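PDB 4Q88: glycoside hydrolase family 88 protein from Bacteroides vulgatus, which is probably a hydrolase acting on glycosidic substrates that remain to be identified. Local coordinates for residues I120-M131 / V148-T159. Residues are numbered along the deposited sequence; the frame is centred on the assembly and turned at random.
Sequences IARAREVMEYQM and VMPVMVKMYDIT
T159 CG2 approaches the R124 guanidinium obliquely, 4.2 Å from NE, while the edge of that flat group is taken by the E128 carboxylate. R124 grips E128 side-on, one nitrogen to each oxygen: NE reaches OE2 at 2.9 Å in an almost straight bond (173°), and NH2 meets OE1 on its syn lone pair. OE2 also bonds the hydroxyl of Y164 from helix 163-179. T159 turns its hydroxyl back to its own helix, where OG1 donates to M155 O, a carbonyl that also accepts from T159 N; OG1 lies between the backbone N and the carbonyl carbon (chi1 63°), which leaves CG2 facing R124. A valine here would probably leave M155 O without the second of its two donors. The M155 side chain, bent at both chi2 and chi3, sets its methyl CE against R124 CG at 3.4 Å and its selenium over A123 CB. This is the crossing of two neighbouring helices, 117-132 and 144-159, in the (alpha/alpha)6 barrel characteristic of family 88; the two segments cross at -114°, their axes 11.5 Å apart, and no hydrogen bond joins them. On one side of M155, I120 CD1 packs on I158 CG2 at 3.6 Å, with Y111 of helix 103-113 touching both isoleucines. On the other, selenomethionines M127, M152 and M131 touch in turn: M127 CE meets both V148 CG1 and the selenium of M152, 3.8 Å from the latter, the chains nearly at right angles, and M152 CE reaches the selenium of M131 at 3.9 Å, the two running past each other in opposite directions.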
loop_
_atom_site.group_PDB
_atom_site.type_symbol
_atom_site.label_atom_id
_atom_site.label_comp_id
_atom_site.label_asym_id
_atom_site.label_seq_id
_atom_site.Cartn_x
_atom_site.Cartn_y
_atom_site.Cartn_z
ATOM N N ILE A 120 8.204 -17.497 -9.240
ATOM C CA ILE A 120 7.175 -17.629 -8.218
ATOM C C ILE A 120 7.351 -18.867 -7.330
ATOM O O ILE A 120 6.506 -19.130 -6.496
ATOM C CB ILE A 120 5.774 -17.631 -8.825
ATOM C CG1 ILE A 120 5.623 -18.789 -9.810
ATOM C CG2 ILE A 120 5.495 -16.250 -9.443
ATOM C CD1 ILE A 120 4.219 -18.986 -10.297
ATOM N N ALA A 121 8.470 -19.590 -7.463
ATOM C CA ALA A 121 8.648 -20.813 -6.676
ATOM C C ALA A 121 8.573 -20.526 -5.188
ATOM O O ALA A 121 7.869 -21.218 -4.463
ATOM C CB ALA A 121 9.987 -21.491 -7.002
ATOM N N ARG A 122 9.322 -19.528 -4.744
ATOM C CA ARG A 122 9.383 -19.211 -3.314
ATOM C C ARG A 122 8.042 -18.620 -2.837
ATOM O O ARG A 122 7.543 -18.977 -1.771
ATOM C CB ARG A 122 10.482 -18.225 -3.027
ATOM C CG ARG A 122 10.624 -17.859 -1.550
ATOM C CD ARG A 122 10.885 -19.051 -0.649
ATOM N NE ARG A 122 11.356 -18.586 0.665
ATOM C CZ ARG A 122 11.937 -19.347 1.594
ATOM N NH1 ARG A 122 12.064 -20.652 1.411
ATOM N NH2 ARG A 122 12.384 -18.795 2.723
ATOM N N ALA A 123 7.461 -17.723 -3.616
ATOM C CA ALA A 123 6.118 -17.200 -3.271
ATOM C C ALA A 123 5.112 -18.315 -3.048
ATOM O O ALA A 123 4.381 -18.273 -2.078
ATOM C CB ALA A 123 5.598 -16.282 -4.339
ATOM N N ARG A 124 5.049 -19.281 -3.974
ATOM C CA ARG A 124 4.131 -20.422 -3.819
ATOM C C ARG A 124 4.495 -21.245 -2.606
ATOM O O ARG A 124 3.632 -21.629 -1.842
ATOM C CB ARG A 124 4.128 -21.304 -5.074
ATOM C CG ARG A 124 3.430 -20.730 -6.290
ATOM C CD ARG A 124 3.267 -21.819 -7.356
ATOM N NE ARG A 124 2.551 -22.920 -6.734
ATOM C CZ ARG A 124 2.548 -24.182 -7.128
ATOM N NH1 ARG A 124 3.167 -24.571 -8.238
ATOM N NH2 ARG A 124 1.902 -25.063 -6.389
ATOM N N GLU A 125 5.781 -21.531 -2.412
ATOM C CA GLU A 125 6.194 -22.333 -1.268
ATOM C C GLU A 125 5.737 -21.691 0.043
ATOM O O GLU A 125 5.143 -22.339 0.906
ATOM C CB GLU A 125 7.719 -22.464 -1.235
ATOM C CG GLU A 125 8.165 -23.193 0.028
ATOM C CD GLU A 125 9.662 -23.161 0.284
ATOM O OE1 GLU A 125 10.442 -22.392 -0.357
ATOM O OE2 GLU A 125 10.044 -23.932 1.194
ATOM N N VAL A 126 6.033 -20.401 0.174
ATOM C CA VAL A 126 5.738 -19.699 1.421
ATOM C C VAL A 126 4.227 -19.533 1.617
ATOM O O VAL A 126 3.711 -19.843 2.694
ATOM C CB VAL A 126 6.428 -18.323 1.456
ATOM C CG1 VAL A 126 5.901 -17.497 2.643
ATOM C CG2 VAL A 126 7.948 -18.524 1.478
HETATM N N MSE A 127 3.502 -19.066 0.610
HETATM C CA MSE A 127 2.069 -18.744 0.848
HETATM C C MSE A 127 1.231 -20.001 0.957
HETATM O O MSE A 127 0.310 -20.057 1.769
HETATM C CB MSE A 127 1.496 -17.876 -0.233
HETATM C CG MSE A 127 2.153 -16.515 -0.427
HETATM SE SE MSE A 127 2.482 -15.510 1.207
HETATM C CE MSE A 127 0.676 -15.217 1.854
ATOM N N GLU A 128 1.592 -21.027 0.177
ATOM C CA GLU A 128 0.929 -22.320 0.277
ATOM C C GLU A 128 1.188 -23.015 1.595
ATOM O O GLU A 128 0.271 -23.584 2.182
ATOM C CB GLU A 128 1.137 -23.162 -0.980
ATOM C CG GLU A 128 0.481 -22.494 -2.164
ATOM C CD GLU A 128 0.977 -22.919 -3.543
ATOM O OE1 GLU A 128 1.538 -24.018 -3.679
ATOM O OE2 GLU A 128 0.807 -22.147 -4.521
ATOM N N TYR A 129 2.386 -22.903 2.138
ATOM C CA TYR A 129 2.641 -23.434 3.483
ATOM C C TYR A 129 1.810 -22.654 4.507
ATOM O O TYR A 129 1.144 -23.246 5.378
ATOM C CB TYR A 129 4.136 -23.387 3.878
ATOM C CG TYR A 129 4.326 -23.769 5.318
ATOM C CD1 TYR A 129 4.070 -25.075 5.750
ATOM C CD2 TYR A 129 4.729 -22.855 6.254
ATOM C CE1 TYR A 129 4.222 -25.428 7.071
ATOM C CE2 TYR A 129 4.879 -23.200 7.593
ATOM C CZ TYR A 129 4.621 -24.498 7.973
ATOM O OH TYR A 129 4.751 -24.899 9.265
ATOM N N GLN A 130 1.909 -21.329 4.447
ATOM C CA GLN A 130 1.131 -20.475 5.357
ATOM C C GLN A 130 -0.341 -20.845 5.398
ATOM O O GLN A 130 -0.940 -21.061 6.456
ATOM C CB GLN A 130 1.321 -18.968 4.973
ATOM C CG GLN A 130 0.584 -18.049 5.912
ATOM C CD GLN A 130 1.008 -16.610 5.712
ATOM O OE1 GLN A 130 2.166 -16.345 5.467
ATOM N NE2 GLN A 130 0.049 -15.698 5.732
HETATM N N MSE A 131 -0.913 -21.045 4.229
HETATM C CA MSE A 131 -2.334 -21.306 4.136
HETATM C C MSE A 131 -2.649 -22.705 4.646
HETATM O O MSE A 131 -3.764 -22.921 5.085
HETATM C CB MSE A 131 -2.808 -21.162 2.692
HETATM C CG MSE A 131 -2.771 -19.691 2.226
HETATM SE SE MSE A 131 -3.634 -19.588 0.459
HETATM C CE MSE A 131 -2.315 -20.550 -0.621
ATOM N N VAL A 148 0.106 -7.875 1.878
ATOM C CA VAL A 148 -0.288 -9.258 1.575
ATOM C C VAL A 148 -1.599 -9.459 0.850
ATOM O O VAL A 148 -1.696 -10.397 0.011
ATOM C CB VAL A 148 -0.169 -10.183 2.815
ATOM C CG1 VAL A 148 -0.087 -11.627 2.387
ATOM C CG2 VAL A 148 1.070 -9.874 3.653
HETATM N N MSE A 149 -2.618 -8.625 1.045
HETATM C CA MSE A 149 -3.853 -8.879 0.295
HETATM C C MSE A 149 -3.611 -8.967 -1.211
HETATM O O MSE A 149 -4.167 -9.858 -1.858
HETATM C CB MSE A 149 -5.059 -7.934 0.537
HETATM C CG MSE A 149 -5.607 -8.032 1.955
HETATM SE SE MSE A 149 -7.442 -7.401 2.151
HETATM C CE MSE A 149 -7.138 -5.636 1.434
ATOM N N PRO A 150 -2.856 -8.044 -1.828
ATOM C CA PRO A 150 -2.667 -8.165 -3.286
ATOM C C PRO A 150 -1.820 -9.408 -3.709
ATOM O O PRO A 150 -1.962 -9.900 -4.832
ATOM C CB PRO A 150 -1.941 -6.878 -3.666
ATOM C CG PRO A 150 -2.104 -5.972 -2.492
ATOM C CD PRO A 150 -2.176 -6.866 -1.296
ATOM N N VAL A 151 -0.983 -9.930 -2.836
ATOM C CA VAL A 151 -0.327 -11.230 -3.075
ATOM C C VAL A 151 -1.387 -12.324 -3.343
ATOM O O VAL A 151 -1.262 -13.148 -4.283
ATOM C CB VAL A 151 0.496 -11.665 -1.858
ATOM C CG1 VAL A 151 1.059 -13.037 -2.107
ATOM C CG2 VAL A 151 1.632 -10.673 -1.627
HETATM N N MSE A 152 -2.476 -12.298 -2.571
HETATM C CA MSE A 152 -3.467 -13.340 -2.659
HETATM C C MSE A 152 -4.113 -13.332 -4.043
HETATM O O MSE A 152 -4.266 -14.426 -4.673
HETATM C CB MSE A 152 -4.546 -13.285 -1.555
HETATM C CG MSE A 152 -4.070 -13.138 -0.089
HETATM SE SE MSE A 152 -2.769 -14.518 0.394
HETATM C CE MSE A 152 -3.971 -15.809 1.198
ATOM N N VAL A 153 -4.499 -12.148 -4.555
ATOM C CA VAL A 153 -5.178 -12.091 -5.861
ATOM C C VAL A 153 -4.200 -12.322 -7.011
ATOM O O VAL A 153 -4.581 -12.914 -8.045
ATOM C CB VAL A 153 -6.004 -10.798 -6.085
ATOM C CG1 VAL A 153 -7.174 -10.760 -5.104
ATOM C CG2 VAL A 153 -5.163 -9.518 -5.988
ATOM N N LYS A 154 -2.955 -11.853 -6.847
ATOM C CA LYS A 154 -1.933 -12.031 -7.890
ATOM C C LYS A 154 -1.562 -13.518 -7.995
ATOM O O LYS A 154 -1.373 -14.058 -9.118
ATOM C CB LYS A 154 -0.698 -11.173 -7.621
ATOM C CG LYS A 154 -0.958 -9.693 -7.850
ATOM C CD LYS A 154 0.210 -8.812 -7.423
ATOM C CE LYS A 154 -0.130 -7.345 -7.570
ATOM N NZ LYS A 154 -0.341 -6.911 -8.969
HETATM N N MSE A 155 -1.522 -14.215 -6.861
HETATM C CA MSE A 155 -1.130 -15.655 -6.875
HETATM C C MSE A 155 -2.268 -16.480 -7.399
HETATM O O MSE A 155 -2.044 -17.428 -8.188
HETATM C CB MSE A 155 -0.636 -16.209 -5.522
HETATM C CG MSE A 155 0.645 -15.495 -4.989
HETATM SE SE MSE A 155 2.147 -15.601 -6.247
HETATM C CE MSE A 155 2.218 -17.564 -6.303
ATOM N N TYR A 156 -3.503 -16.140 -7.026
ATOM C CA TYR A 156 -4.693 -16.753 -7.641
ATOM C C TYR A 156 -4.677 -16.565 -9.150
ATOM O O TYR A 156 -4.964 -17.522 -9.916
ATOM C CB TYR A 156 -6.022 -16.220 -7.059
ATOM C CG TYR A 156 -7.178 -16.862 -7.750
ATOM C CD1 TYR A 156 -7.615 -18.119 -7.359
ATOM C CD2 TYR A 156 -7.755 -16.296 -8.900
ATOM C CE1 TYR A 156 -8.616 -18.800 -8.038
ATOM C CE2 TYR A 156 -8.783 -16.962 -9.595
ATOM C CZ TYR A 156 -9.213 -18.215 -9.147
ATOM O OH TYR A 156 -10.213 -18.902 -9.796
ATOM N N ASP A 157 -4.410 -15.342 -9.616
ATOM C CA ASP A 157 -4.415 -15.096 -11.064
ATOM C C ASP A 157 -3.498 -16.078 -11.809
ATOM O O ASP A 157 -3.848 -16.613 -12.911
ATOM C CB ASP A 157 -3.934 -13.668 -11.333
ATOM C CG ASP A 157 -3.892 -13.348 -12.789
ATOM O OD1 ASP A 157 -4.931 -13.512 -13.444
ATOM O OD2 ASP A 157 -2.837 -12.939 -13.259
ATOM N N ILE A 158 -2.352 -16.355 -11.213
ATOM C CA ILE A 158 -1.386 -17.347 -11.794
ATOM C C ILE A 158 -1.809 -18.802 -11.623
ATOM O O ILE A 158 -1.874 -19.542 -12.615
ATOM C CB ILE A 158 0.008 -17.143 -11.225
ATOM C CG1 ILE A 158 0.526 -15.759 -11.642
ATOM C CG2 ILE A 158 0.981 -18.237 -11.720
ATOM C CD1 ILE A 158 1.695 -15.279 -10.815
ATOM N N THR A 159 -2.101 -19.212 -10.395
ATOM C CA THR A 159 -2.314 -20.609 -10.079
ATOM C C THR A 159 -3.706 -21.147 -10.296
ATOM O O THR A 159 -3.898 -22.383 -10.433
ATOM C CB THR A 159 -1.975 -20.886 -8.610
ATOM O OG1 THR A 159 -2.854 -20.141 -7.781
ATOM C CG2 THR A 159 -0.502 -20.539 -8.285
#